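Local atomic coordinates of serine proteinase inhibitor 1 (PDB entry 6BJ5), a protein that inhibits serine endopeptidases as a viral member of the serpin family and is important for the virulence of myxoma virus. Residues A[34-39]-A[146-151]; A[78-83]-A[102-107]; A[175-180]-A[247-252]. All coordinates share one frame; numbering follows the deposited sequence.

Interaction 1. Residues A[34-39]-A[146-151]; sequences VFSPYG and SSVRMK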
ATOM      1  N   VAL A  34       6.392  -2.686   3.646  1.00 29.06           N
ATOM      2  CA  VAL A  34       5.078  -2.947   3.078  1.00 20.35           C
ATOM      3  C   VAL A  34       4.441  -1.615   2.700  1.00 21.95           C
ATOM      4  O   VAL A  34       4.688  -0.574   3.319  1.00 23.01           O
ATOM      5  CB  VAL A  34       4.186  -3.747   4.047  1.00 22.89           C
ATOM      6  CG1 VAL A  34       4.840  -5.077   4.360  1.00 26.24           C
ATOM      7  CG2 VAL A  34       3.966  -2.964   5.319  1.00 30.08           C
ATOM      8  N   PHE A  35       3.609  -1.647   1.674  1.00 24.08           N
ATOM      9  CA  PHE A  35       3.169  -0.408   1.055  1.00 23.80           C
ATOM     10  C   PHE A  35       1.807  -0.637   0.407  1.00 26.79           C
ATOM     11  O   PHE A  35       1.453  -1.764   0.046  1.00 17.78           O
ATOM     12  CB  PHE A  35       4.217   0.027   0.023  1.00 16.94           C
ATOM     13  CG  PHE A  35       3.870   1.246  -0.743  1.00 19.24           C
ATOM     14  CD1 PHE A  35       3.628   2.448  -0.111  1.00 25.23           C
ATOM     15  CD2 PHE A  35       3.759   1.176  -2.124  1.00 10.48           C
ATOM     16  CE1 PHE A  35       3.321   3.590  -0.850  1.00 15.27           C
ATOM     17  CE2 PHE A  35       3.448   2.271  -2.853  1.00 17.75           C
ATOM     18  CZ  PHE A  35       3.226   3.501  -2.208  1.00 25.65           C
ATOM     19  N   SER A  36       1.019   0.426   0.292  1.00 19.71           N
ATOM     20  CA  SER A  36      -0.236   0.312  -0.433  1.00 15.20           C
ATOM     21  C   SER A  36      -0.250   1.325  -1.551  1.00 27.91           C
ATOM     22  O   SER A  36      -0.528   2.511  -1.301  1.00 14.19           O
ATOM     23  CB  SER A  36      -1.442   0.526   0.461  1.00 12.47           C
ATOM     24  OG  SER A  36      -2.606   0.501  -0.360  1.00 24.19           O
ATOM     25  N   PRO A  37       0.068   0.921  -2.787  1.00 33.23           N
ATOM     26  CA  PRO A  37      -0.145   1.823  -3.929  1.00 22.38           C
ATOM     27  C   PRO A  37      -1.594   2.261  -4.090  1.00 19.99           C
ATOM     28  O   PRO A  37      -1.841   3.416  -4.441  1.00 32.52           O
ATOM     29  CB  PRO A  37       0.359   0.995  -5.116  1.00 22.59           C
ATOM     30  CG  PRO A  37       0.377  -0.401  -4.633  1.00 23.09           C
ATOM     31  CD  PRO A  37       0.698  -0.340  -3.198  1.00 22.53           C
ATOM     32  N   TYR A  38      -2.567   1.373  -3.872  1.00 23.97           N
ATOM     33  CA  TYR A  38      -3.966   1.780  -3.977  1.00 20.12           C
ATOM     34  C   TYR A  38      -4.303   2.857  -2.954  1.00 31.35           C
ATOM     35  O   TYR A  38      -4.997   3.832  -3.261  1.00 30.43           O
ATOM     36  CB  TYR A  38      -4.871   0.591  -3.751  1.00 22.45           C
ATOM     37  CG  TYR A  38      -6.340   0.910  -3.851  1.00 29.13           C
ATOM     38  CD1 TYR A  38      -6.945   1.040  -5.088  1.00 41.72           C
ATOM     39  CD2 TYR A  38      -7.118   1.094  -2.719  1.00 26.40           C
ATOM     40  CE1 TYR A  38      -8.286   1.308  -5.203  1.00 41.84           C
ATOM     41  CE2 TYR A  38      -8.467   1.381  -2.824  1.00 32.70           C
ATOM     42  CZ  TYR A  38      -9.042   1.481  -4.078  1.00 43.28           C
ATOM     43  OH  TYR A  38     -10.376   1.758  -4.240  1.00 49.71           O
ATOM     44  N   GLY A  39      -3.859   2.669  -1.713  1.00 32.25           N
ATOM     45  CA  GLY A  39      -4.142   3.652  -0.676  1.00 24.04           C
ATOM     46  C   GLY A  39      -3.565   5.024  -0.982  1.00 26.07           C
ATOM     47  O   GLY A  39      -4.162   6.048  -0.643  1.00 27.59           O
ATOM     48  N   SER A 146      -7.061   8.159   3.655  1.00 28.82           N
ATOM     49  CA  SER A 146      -7.414   6.999   2.834  1.00 30.55           C
ATOM     50  C   SER A 146      -7.066   5.714   3.589  1.00 33.76           C
ATOM     51  O   SER A 146      -5.899   5.480   3.935  1.00 31.48           O
ATOM     52  CB  SER A 146      -6.675   7.038   1.491  1.00 36.82           C
ATOM     53  OG  SER A 146      -7.024   5.944   0.650  1.00 40.79           O
ATOM     54  N   SER A 147      -8.069   4.870   3.814  1.00 21.03           N
ATOM     55  CA  SER A 147      -7.901   3.627   4.559  1.00 22.58           C
ATOM     56  C   SER A 147      -8.206   2.445   3.650  1.00 33.52           C
ATOM     57  O   SER A 147      -9.223   2.452   2.949  1.00 34.90           O
ATOM     58  CB  SER A 147      -8.846   3.590   5.748  1.00 23.85           C
ATOM     59  OG  SER A 147      -8.471   4.581   6.682  1.00 51.96           O
ATOM     60  N   VAL A 148      -7.345   1.424   3.677  1.00 31.80           N
ATOM     61  CA  VAL A 148      -7.537   0.212   2.887  1.00 31.97           C
ATOM     62  C   VAL A 148      -7.432  -0.974   3.829  1.00 30.24           C
ATOM     63  O   VAL A 148      -6.499  -1.043   4.642  1.00 29.44           O
ATOM     64  CB  VAL A 148      -6.513   0.073   1.739  1.00 21.68           C
ATOM     65  CG1 VAL A 148      -6.850  -1.139   0.921  1.00 18.54           C
ATOM     66  CG2 VAL A 148      -6.513   1.297   0.847  1.00 18.70           C
ATOM     67  N   ARG A 149      -8.382  -1.908   3.725  1.00 24.81           N
ATOM     68  CA  ARG A 149      -8.358  -3.098   4.570  1.00 31.58           C
ATOM     69  C   ARG A 149      -8.669  -4.341   3.753  1.00 33.87           C
ATOM     70  O   ARG A 149      -9.541  -4.321   2.877  1.00 27.83           O
ATOM     71  CB  ARG A 149      -9.383  -3.022   5.695  1.00 31.71           C
ATOM     72  CG  ARG A 149      -9.200  -1.838   6.625  1.00 43.20           C
ATOM     73  CD  ARG A 149      -8.142  -2.054   7.680  1.00 43.44           C
ATOM     74  NE  ARG A 149      -8.224  -0.994   8.685  1.00 58.51           N
ATOM     75  CZ  ARG A 149      -7.850   0.272   8.502  1.00 64.86           C
ATOM     76  NH1 ARG A 149      -7.346   0.673   7.336  1.00 53.18           N
ATOM     77  NH2 ARG A 149      -7.988   1.145   9.499  1.00 72.60           N
ATOM     78  N   MET A 150      -7.949  -5.419   4.041  1.00 28.46           N
ATOM     79  CA  MET A 150      -8.239  -6.694   3.415  1.00 24.89           C
ATOM     80  C   MET A 150      -7.932  -7.788   4.417  1.00 38.96           C
ATOM     81  O   MET A 150      -6.849  -7.792   5.014  1.00 40.72           O
ATOM     82  CB  MET A 150      -7.427  -6.908   2.149  1.00 42.20           C
ATOM     83  CG  MET A 150      -7.797  -8.179   1.443  1.00 59.79           C
ATOM     84  SD  MET A 150      -6.609  -8.427   0.153  1.00 76.44           S
ATOM     85  CE  MET A 150      -5.130  -8.155   1.132  1.00 83.00           C
ATOM     86  N   LYS A 151      -8.882  -8.705   4.599  1.00 44.84           N
ATOM     87  CA  LYS A 151      -8.649  -9.905   5.393  1.00 42.35           C
ATOM     88  C   LYS A 151      -9.343 -11.057   4.679  1.00 40.52           C
ATOM     89  O   LYS A 151     -10.574 -11.081   4.608  1.00 47.58           O
ATOM     90  CB  LYS A 151      -9.158  -9.713   6.821  1.00 35.92           C
ATOM     91  CG  LYS A 151      -8.812 -10.842   7.758  1.00 40.08           C
ATOM     92  CD  LYS A 151      -9.240 -10.514   9.177  1.00 44.65           C
ATOM     93  CE  LYS A 151      -8.818 -11.615  10.129  1.00 52.72           C
ATOM     94  NZ  LYS A 151      -9.448 -12.919   9.764  1.00 59.22           N
TER
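Val148 and Ser146 meet Tyr38 and Gly39 where the first turn of helix 37-49 sits against strand 142-153, the helix-behind-sheet packing at the centre of the serpin fold. CG2 of Val148 does most of the touching. It lies 3.7 Å from Gly39 CA, a position where the glycine presents only backbone, and 3.6 Å from CD2 of Tyr38. This methyl comes to the edge of the Tyr38 ring, in its plane, rather than over a face. CG1 of Val148 is anti to the backbone N (chi1 -176°), which leaves CG2 as the branch beside that N and turned to the helix. Two residues earlier on the strand, the contact becomes polar: Ser146 OG donates to Gly39 O at 3.1 Å, in the carbonyl plane and on a lone pair, so a buried hydroxyl finds an acceptor in a carbonyl of the first turn.

The next shell fixes the helix start. Ser36 is the N-cap residue, and its OG also comes within 4.2 Å of Val148 CG2. The same hydroxyl donates to the carbonyl of Leu29 of a neighbouring chain, while Phe72 meets the Tyr38 ring edge-to-face. On the sheet side, Ser146 and Val148 are bonded through their backbones to strand 305-314, whose place in the sheet is consistent with the inserted reactive-centre loop of cleaved serpins. With Ser36 OG anti to its own N (chi1 175°), that oxygen accepts Gly39 N at 2.8 Å, with an N-H...O angle of 156°.

Interaction 2. Residues A[78-83]-A[102-107]; sequences LFVDAS and VQRVTF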
ATOM      1  N   LEU A  78     -12.199  13.526   4.667  1.00 23.17           N
ATOM      2  CA  LEU A  78     -11.450  14.772   4.692  1.00 19.97           C
ATOM      3  C   LEU A  78     -11.852  15.548   5.943  1.00 22.79           C
ATOM      4  O   LEU A  78     -13.042  15.742   6.209  1.00 21.76           O
ATOM      5  CB  LEU A  78     -11.712  15.593   3.418  1.00 21.55           C
ATOM      6  CG  LEU A  78     -11.085  16.989   3.344  1.00 28.10           C
ATOM      7  CD1 LEU A  78      -9.557  16.936   3.432  1.00 29.05           C
ATOM      8  CD2 LEU A  78     -11.535  17.720   2.087  1.00 20.86           C
ATOM      9  N   PHE A  79     -10.868  15.986   6.713  1.00 29.52           N
ATOM     10  CA  PHE A  79     -11.106  16.723   7.949  1.00 29.57           C
ATOM     11  C   PHE A  79     -10.541  18.118   7.750  1.00 31.16           C
ATOM     12  O   PHE A  79      -9.317  18.302   7.739  1.00 33.51           O
ATOM     13  CB  PHE A  79     -10.434  16.025   9.129  1.00 38.91           C
ATOM     14  CG  PHE A  79     -10.925  14.638   9.348  1.00 46.81           C
ATOM     15  CD1 PHE A  79     -12.034  14.398  10.133  1.00 38.32           C
ATOM     16  CD2 PHE A  79     -10.308  13.570   8.708  1.00 47.10           C
ATOM     17  CE1 PHE A  79     -12.503  13.111  10.303  1.00 41.61           C
ATOM     18  CE2 PHE A  79     -10.773  12.285   8.875  1.00 42.11           C
ATOM     19  CZ  PHE A  79     -11.874  12.054   9.671  1.00 44.37           C
ATOM     20  N   VAL A  80     -11.410  19.103   7.584  1.00 28.26           N
ATOM     21  CA  VAL A  80     -10.965  20.472   7.394  1.00 38.28           C
ATOM     22  C   VAL A  80     -11.284  21.253   8.649  1.00 32.69           C
ATOM     23  O   VAL A  80     -12.372  21.113   9.219  1.00 29.29           O
ATOM     24  CB  VAL A  80     -11.610  21.119   6.161  1.00 38.49           C
ATOM     25  CG1 VAL A  80     -11.107  22.546   6.012  1.00 31.63           C
ATOM     26  CG2 VAL A  80     -11.252  20.301   4.952  1.00 41.13           C
ATOM     27  N   ASP A  81     -10.335  22.085   9.065  1.00 31.04           N
ATOM     28  CA  ASP A  81     -10.524  22.881  10.260  1.00 30.46           C
ATOM     29  C   ASP A  81     -11.714  23.819  10.090  1.00 33.40           C
ATOM     30  O   ASP A  81     -12.003  24.285   8.984  1.00 38.26           O
ATOM     31  CB  ASP A  81      -9.269  23.672  10.577  1.00 26.92           C
ATOM     32  CG  ASP A  81      -9.356  24.338  11.926  1.00 35.81           C
ATOM     33  OD1 ASP A  81      -9.151  23.654  12.950  1.00 39.37           O
ATOM     34  OD2 ASP A  81      -9.689  25.537  11.966  1.00 46.85           O
ATOM     35  N   ALA A  82     -12.461  24.024  11.185  1.00 43.64           N
ATOM     36  CA  ALA A  82     -13.675  24.842  11.135  1.00 40.41           C
ATOM     37  C   ALA A  82     -13.416  26.312  10.837  1.00 36.77           C
ATOM     38  O   ALA A  82     -14.359  27.015  10.472  1.00 50.98           O
ATOM     39  CB  ALA A  82     -14.447  24.744  12.445  1.00 36.64           C
ATOM     40  N   SER A  83     -12.179  26.796  10.977  1.00 27.19           N
ATOM     41  CA  SER A  83     -11.880  28.163  10.552  1.00 28.77           C
ATOM     42  C   SER A  83     -11.890  28.313   9.030  1.00 33.69           C
ATOM     43  O   SER A  83     -12.109  29.421   8.526  1.00 40.13           O
ATOM     44  CB  SER A  83     -10.531  28.638  11.107  1.00 43.67           C
ATOM     45  OG  SER A  83      -9.528  27.644  11.056  1.00 52.80           O
ATOM     46  N   VAL A 102     -17.415  16.419   4.254  1.00 30.60           N
ATOM     47  CA  VAL A 102     -16.264  16.998   4.916  1.00 28.45           C
ATOM     48  C   VAL A 102     -16.584  17.180   6.389  1.00 37.30           C
ATOM     49  O   VAL A 102     -17.664  17.657   6.757  1.00 40.23           O
ATOM     50  CB  VAL A 102     -15.900  18.333   4.252  1.00 30.65           C
ATOM     51  CG1 VAL A 102     -14.718  18.975   4.978  1.00 40.22           C
ATOM     52  CG2 VAL A 102     -15.591  18.112   2.789  1.00 27.50           C
ATOM     53  N   GLN A 103     -15.645  16.786   7.239  1.00 24.93           N
ATOM     54  CA  GLN A 103     -15.829  16.836   8.685  1.00 38.60           C
ATOM     55  C   GLN A 103     -15.098  18.062   9.214  1.00 46.61           C
ATOM     56  O   GLN A 103     -13.866  18.117   9.180  1.00 53.78           O
ATOM     57  CB  GLN A 103     -15.297  15.568   9.351  1.00 32.55           C
ATOM     58  CG  GLN A 103     -15.955  14.306   8.854  1.00 38.21           C
ATOM     59  CD  GLN A 103     -17.432  14.272   9.174  1.00 48.40           C
ATOM     60  OE1 GLN A 103     -17.830  14.484  10.324  1.00 59.77           O
ATOM     61  NE2 GLN A 103     -18.256  13.997   8.163  1.00 38.41           N
ATOM     62  N   ARG A 104     -15.849  19.038   9.715  1.00 55.80           N
ATOM     63  CA  ARG A 104     -15.220  20.224  10.280  1.00 52.27           C
ATOM     64  C   ARG A 104     -14.722  19.853  11.668  1.00 42.99           C
ATOM     65  O   ARG A 104     -15.399  19.145  12.419  1.00 42.80           O
ATOM     66  CB  ARG A 104     -16.186  21.409  10.353  1.00 45.44           C
ATOM     67  CG  ARG A 104     -17.059  21.651   9.112  1.00 40.71           C
ATOM     68  CD  ARG A 104     -16.351  21.852   7.792  1.00 35.13           C
ATOM     69  NE  ARG A 104     -15.295  22.847   7.807  1.00 37.70           N
ATOM     70  CZ  ARG A 104     -15.299  23.947   7.063  1.00 36.47           C
ATOM     71  NH1 ARG A 104     -14.270  24.777   7.139  1.00 31.90           N
ATOM     72  NH2 ARG A 104     -16.321  24.221   6.256  1.00 32.60           N
ATOM     73  N   VAL A 105     -13.522  20.319  11.997  1.00 38.60           N
ATOM     74  CA  VAL A 105     -12.746  19.812  13.122  1.00 34.46           C
ATOM     75  C   VAL A 105     -11.915  20.989  13.620  1.00 41.90           C
ATOM     76  O   VAL A 105     -11.752  21.988  12.918  1.00 49.25           O
ATOM     77  CB  VAL A 105     -11.868  18.615  12.650  1.00 41.92           C
ATOM     78  CG1 VAL A 105     -10.616  19.108  12.012  1.00 48.53           C
ATOM     79  CG2 VAL A 105     -11.555  17.622  13.740  1.00 43.34           C
ATOM     80  N   THR A 106     -11.429  20.913  14.857  1.00 45.97           N
ATOM     81  CA  THR A 106     -10.537  21.948  15.383  1.00 41.96           C
ATOM     82  C   THR A 106      -9.160  21.351  15.585  1.00 35.46           C
ATOM     83  O   THR A 106      -8.938  20.631  16.562  1.00 31.06           O
ATOM     84  CB  THR A 106     -11.033  22.522  16.709  1.00 41.25           C
ATOM     85  OG1 THR A 106     -12.354  23.047  16.551  1.00 50.57           O
ATOM     86  CG2 THR A 106     -10.101  23.642  17.154  1.00 32.60           C
ATOM     87  N   PHE A 107      -8.217  21.702  14.723  1.00 36.85           N
ATOM     88  CA  PHE A 107      -6.926  21.032  14.808  1.00 53.28           C
ATOM     89  C   PHE A 107      -6.003  21.531  15.917  1.00 67.91           C
ATOM     90  O   PHE A 107      -4.823  21.162  15.897  1.00 76.22           O
ATOM     91  CB  PHE A 107      -6.182  21.089  13.472  1.00 42.16           C
ATOM     92  CG  PHE A 107      -6.660  20.065  12.474  1.00 42.74           C
ATOM     93  CD1 PHE A 107      -6.346  18.717  12.667  1.00 31.90           C
ATOM     94  CD2 PHE A 107      -7.371  20.434  11.332  1.00 43.32           C
ATOM     95  CE1 PHE A 107      -6.761  17.758  11.779  1.00 31.22           C
ATOM     96  CE2 PHE A 107      -7.781  19.467  10.416  1.00 37.81           C
ATOM     97  CZ  PHE A 107      -7.484  18.135  10.647  1.00 34.54           C
TER
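Phe79 and Phe107 pack closely on the buried side of this parallel strand pair. The Phe107 ring turns its edge to the Phe79 backbone, with CE2 3.3 Å from Phe79 O in the ring plane, while its CZ reaches Phe79 CB at 3.9 Å. Asp81 secures this corner: OD1 accepts Phe107 N at 2.8 Å, nearly in line with its C-O bond, and OD2 receives Ser83 N in an Asx turn. The carboxylate thus fastens the chain that leaves strand 103-105 and also shapes the turn that ends its own strand. Helix 112-120 covers the face bearing Phe79, through Ile116. Val102, whose CG1 meets Val80 CG2 at 3.7 Å, also packs on helix 88-98.

The ladder itself is uneven. Gln103 N reaches Leu78 O at 3.0 Å in an almost straight bond of 178°, whereas the bonds from Val80 N to Gln103 O and from Val105 N to Val80 O are weak and bent. Looser still is the solvent side, where exposed Arg104, bent at chi2 and chi3, lies alongside Val80; its approach to Asp81 O is doubtful, because the placement of NH1 is uncertain. Adjacent parallel strands joined through helix 88-98 form a classical beta-alpha-beta unit.

Interaction 3. Residues A[175-180]-A[247-252]; sequences YKVRMM and VMPKFS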
ATOM      1  N   TYR A 175      18.852 -16.138   8.891  1.00 33.23           N
ATOM      2  CA  TYR A 175      17.817 -15.993   9.902  1.00 37.69           C
ATOM      3  C   TYR A 175      17.057 -17.296  10.008  1.00 33.65           C
ATOM      4  O   TYR A 175      17.101 -18.134   9.107  1.00 38.45           O
ATOM      5  CB  TYR A 175      16.822 -14.858   9.576  1.00 25.80           C
ATOM      6  CG  TYR A 175      17.469 -13.505   9.464  1.00 26.79           C
ATOM      7  CD1 TYR A 175      17.463 -12.609  10.533  1.00 27.73           C
ATOM      8  CD2 TYR A 175      18.086 -13.114   8.284  1.00 32.33           C
ATOM      9  CE1 TYR A 175      18.060 -11.363  10.417  1.00 32.28           C
ATOM     10  CE2 TYR A 175      18.687 -11.868   8.164  1.00 36.53           C
ATOM     11  CZ  TYR A 175      18.672 -11.003   9.225  1.00 35.58           C
ATOM     12  OH  TYR A 175      19.264  -9.768   9.084  1.00 45.94           O
ATOM     13  N   LYS A 176      16.324 -17.440  11.100  1.00 37.23           N
ATOM     14  CA  LYS A 176      15.479 -18.602  11.302  1.00 34.51           C
ATOM     15  C   LYS A 176      14.059 -18.096  11.189  1.00 39.70           C
ATOM     16  O   LYS A 176      13.625 -17.259  11.993  1.00 41.92           O
ATOM     17  CB  LYS A 176      15.697 -19.252  12.665  1.00 28.66           C
ATOM     18  CG  LYS A 176      14.720 -20.359  12.928  1.00 42.36           C
ATOM     19  CD  LYS A 176      14.893 -20.963  14.299  1.00 47.45           C
ATOM     20  CE  LYS A 176      14.222 -20.087  15.325  1.00 47.30           C
ATOM     21  NZ  LYS A 176      14.229 -20.717  16.671  1.00 49.36           N
ATOM     22  N   VAL A 177      13.354 -18.554  10.165  1.00 32.03           N
ATOM     23  CA  VAL A 177      12.007 -18.068   9.960  1.00 25.48           C
ATOM     24  C   VAL A 177      11.082 -19.265  10.058  1.00 23.51           C
ATOM     25  O   VAL A 177      11.480 -20.425   9.923  1.00 26.76           O
ATOM     26  CB  VAL A 177      11.803 -17.342   8.622  1.00 24.04           C
ATOM     27  CG1 VAL A 177      12.811 -16.202   8.469  1.00 16.52           C
ATOM     28  CG2 VAL A 177      11.879 -18.312   7.508  1.00 25.86           C
ATOM     29  N   ARG A 178       9.830 -18.942  10.298  1.00 18.35           N
ATOM     30  CA  ARG A 178       8.732 -19.879  10.380  1.00 15.18           C
ATOM     31  C   ARG A 178       8.262 -20.115   8.950  1.00 34.87           C
ATOM     32  O   ARG A 178       7.537 -19.295   8.377  1.00 32.43           O
ATOM     33  CB  ARG A 178       7.665 -19.209  11.231  1.00 32.89           C
ATOM     34  CG  ARG A 178       6.744 -20.040  11.978  1.00 36.69           C
ATOM     35  CD  ARG A 178       7.390 -20.743  13.110  1.00 24.05           C
ATOM     36  NE  ARG A 178       6.579 -21.928  13.274  1.00 26.16           N
ATOM     37  CZ  ARG A 178       7.054 -23.156  13.235  1.00 30.76           C
ATOM     38  NH1 ARG A 178       8.361 -23.352  13.074  1.00 31.45           N
ATOM     39  NH2 ARG A 178       6.213 -24.171  13.357  1.00 34.49           N
ATOM     40  N   MET A 179       8.719 -21.207   8.353  1.00 33.97           N
ATOM     41  CA  MET A 179       8.396 -21.463   6.960  1.00 36.81           C
ATOM     42  C   MET A 179       7.261 -22.429   6.674  1.00 31.87           C
ATOM     43  O   MET A 179       7.246 -23.569   7.137  1.00 47.22           O
ATOM     44  CB  MET A 179       9.653 -21.921   6.209  1.00 35.45           C
ATOM     45  CG  MET A 179       9.422 -22.218   4.737  1.00 31.70           C
ATOM     46  SD  MET A 179      10.922 -22.749   3.890  1.00 28.43           S
ATOM     47  CE  MET A 179      11.975 -21.321   4.136  1.00 25.21           C
ATOM     48  N   MET A 180       6.318 -21.936   5.883  1.00 25.60           N
ATOM     49  CA  MET A 180       5.175 -22.716   5.440  1.00 21.32           C
ATOM     50  C   MET A 180       5.546 -23.555   4.220  1.00 27.96           C
ATOM     51  O   MET A 180       6.505 -23.258   3.500  1.00 26.08           O
ATOM     52  CB  MET A 180       4.005 -21.782   5.116  1.00 17.10           C
ATOM     53  CG  MET A 180       3.682 -20.807   6.227  1.00 21.14           C
ATOM     54  SD  MET A 180       2.222 -19.818   5.838  1.00 25.70           S
ATOM     55  CE  MET A 180       2.745 -18.815   4.426  1.00 19.29           C
ATOM     56  N   VAL A 247       7.241 -23.023  -0.710  1.00 30.86           N
ATOM     57  CA  VAL A 247       7.880 -22.959   0.597  1.00 22.61           C
ATOM     58  C   VAL A 247       8.106 -21.474   0.889  1.00 33.23           C
ATOM     59  O   VAL A 247       9.000 -20.845   0.309  1.00 31.10           O
ATOM     60  CB  VAL A 247       9.190 -23.748   0.623  1.00 21.11           C
ATOM     61  CG1 VAL A 247       9.865 -23.642   1.990  1.00 17.38           C
ATOM     62  CG2 VAL A 247       8.955 -25.200   0.205  1.00 17.43           C
ATOM     63  N   MET A 248       7.282 -20.880   1.740  1.00 33.23           N
ATOM     64  CA  MET A 248       7.425 -19.454   1.970  1.00 31.74           C
ATOM     65  C   MET A 248       7.184 -19.155   3.429  1.00 31.83           C
ATOM     66  O   MET A 248       6.441 -19.885   4.112  1.00 42.20           O
ATOM     67  CB  MET A 248       6.458 -18.654   1.080  1.00 30.19           C
ATOM     68  CG  MET A 248       5.034 -18.676   1.556  1.00 38.58           C
ATOM     69  SD  MET A 248       3.967 -17.631   0.550  1.00 38.96           S
ATOM     70  CE  MET A 248       4.695 -16.022   0.764  1.00 19.39           C
ATOM     71  N   PRO A 249       7.802 -18.106   3.970  1.00 10.65           N
ATOM     72  CA  PRO A 249       7.675 -17.793   5.391  1.00 20.59           C
ATOM     73  C   PRO A 249       6.336 -17.175   5.733  1.00 25.41           C
ATOM     74  O   PRO A 249       5.754 -16.434   4.944  1.00 30.53           O
ATOM     75  CB  PRO A 249       8.769 -16.744   5.646  1.00 13.87           C
ATOM     76  CG  PRO A 249       9.492 -16.555   4.328  1.00 13.64           C
ATOM     77  CD  PRO A 249       8.582 -17.077   3.263  1.00 12.02           C
ATOM     78  N   LYS A 250       5.858 -17.479   6.933  1.00 22.59           N
ATOM     79  CA  LYS A 250       4.947 -16.566   7.592  1.00 20.51           C
ATOM     80  C   LYS A 250       5.648 -15.225   7.770  1.00 26.90           C
ATOM     81  O   LYS A 250       6.867 -15.161   7.982  1.00 19.33           O
ATOM     82  CB  LYS A 250       4.537 -17.095   8.970  1.00 15.92           C
ATOM     83  CG  LYS A 250       3.748 -18.343   8.924  1.00 33.93           C
ATOM     84  CD  LYS A 250       3.548 -18.898  10.315  1.00 39.97           C
ATOM     85  CE  LYS A 250       2.637 -18.006  11.092  1.00 36.06           C
ATOM     86  NZ  LYS A 250       2.185 -18.668  12.329  1.00 50.22           N
ATOM     87  N   PHE A 251       4.879 -14.138   7.665  1.00 21.98           N
ATOM     88  CA  PHE A 251       5.471 -12.842   7.957  1.00 21.03           C
ATOM     89  C   PHE A 251       4.422 -11.853   8.438  1.00 15.21           C
ATOM     90  O   PHE A 251       3.238 -11.919   8.076  1.00 20.29           O
ATOM     91  CB  PHE A 251       6.241 -12.279   6.759  1.00 26.43           C
ATOM     92  CG  PHE A 251       5.412 -12.044   5.532  1.00 28.12           C
ATOM     93  CD1 PHE A 251       4.730 -10.842   5.356  1.00 27.77           C
ATOM     94  CD2 PHE A 251       5.341 -13.009   4.535  1.00 22.15           C
ATOM     95  CE1 PHE A 251       3.976 -10.612   4.193  1.00 22.29           C
ATOM     96  CE2 PHE A 251       4.591 -12.787   3.382  1.00 24.56           C
ATOM     97  CZ  PHE A 251       3.902 -11.576   3.220  1.00 16.69           C
ATOM     98  N   SER A 252       4.899 -10.924   9.257  1.00 21.01           N
ATOM     99  CA  SER A 252       4.107  -9.841   9.826  1.00 28.36           C
ATOM    100  C   SER A 252       4.993  -8.606   9.780  1.00 27.91           C
ATOM    101  O   SER A 252       6.084  -8.619  10.352  1.00 35.26           O
ATOM    102  CB  SER A 252       3.680 -10.175  11.266  1.00 25.11           C
ATOM    103  OG  SER A 252       2.885  -9.155  11.840  1.00 38.74           O
TER
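Met180 and Met248 form an antiparallel hydrogen-bonded pair between strands 173-185 and 243-258, neighbours in the large mixed sheet of the serpin fold. Met180 N gives a short 2.7 Å bond to Met248 O, the N tilted from the Met248 carbonyl plane, and Met248 N returns one to Met180 O at 3.1 Å, from above the Met180 carbonyl plane. Met179 and Pro249 form the adjoining non-hydrogen-bonded pair, where proline's missing N-H costs this ladder nothing; Met179 bonds to Thr164 of the other neighbouring strand. Lys250 N, just past the short strand 247-249, closes the ladder by bonding to Arg178 O at 2.9 Å with a C=O...N angle of 177°; the same oxygen takes a CA-H contact from Pro249 CA at 3.3 Å.

Met180 CE lies 3.7 Å from Met248 CG, while the Lys250 and Met180 side chains cross at about a right angle, their CG atoms touching. Arg178 and Lys250 run side by side, CG of the arginine 3.8 Å from CD of the lysine. Of their like-charged ends, Arg178 forms a salt bridge with Asp165, and Lys250 a long, weak ion pair with Glu303. These acids probably offset the repulsion, so that the two cations can lie side by side through their aliphatic stems.

All three contacts reach one large sheet, yet each uses it differently. Interaction 1, whose centre lies about 4 Å from the centre of the chain, is wholly buried and joins helix to strand with a few apolar touches and one hydroxyl bond. Interactions 2 and 3, with centres 44 Å apart on opposite sides of the chain's centre, are partly buried strand pairings ruled by backbone hydrogen bonds, parallel in the former and antiparallel in the latter. Charged residues mark their outer sides. Strands 73-81 and 142-153 are sheet neighbours, which ties interaction 2 to interaction 1; in sequence, interaction 2 is also nested within the loop that interaction 1 closes, whereas interaction 3 follows both.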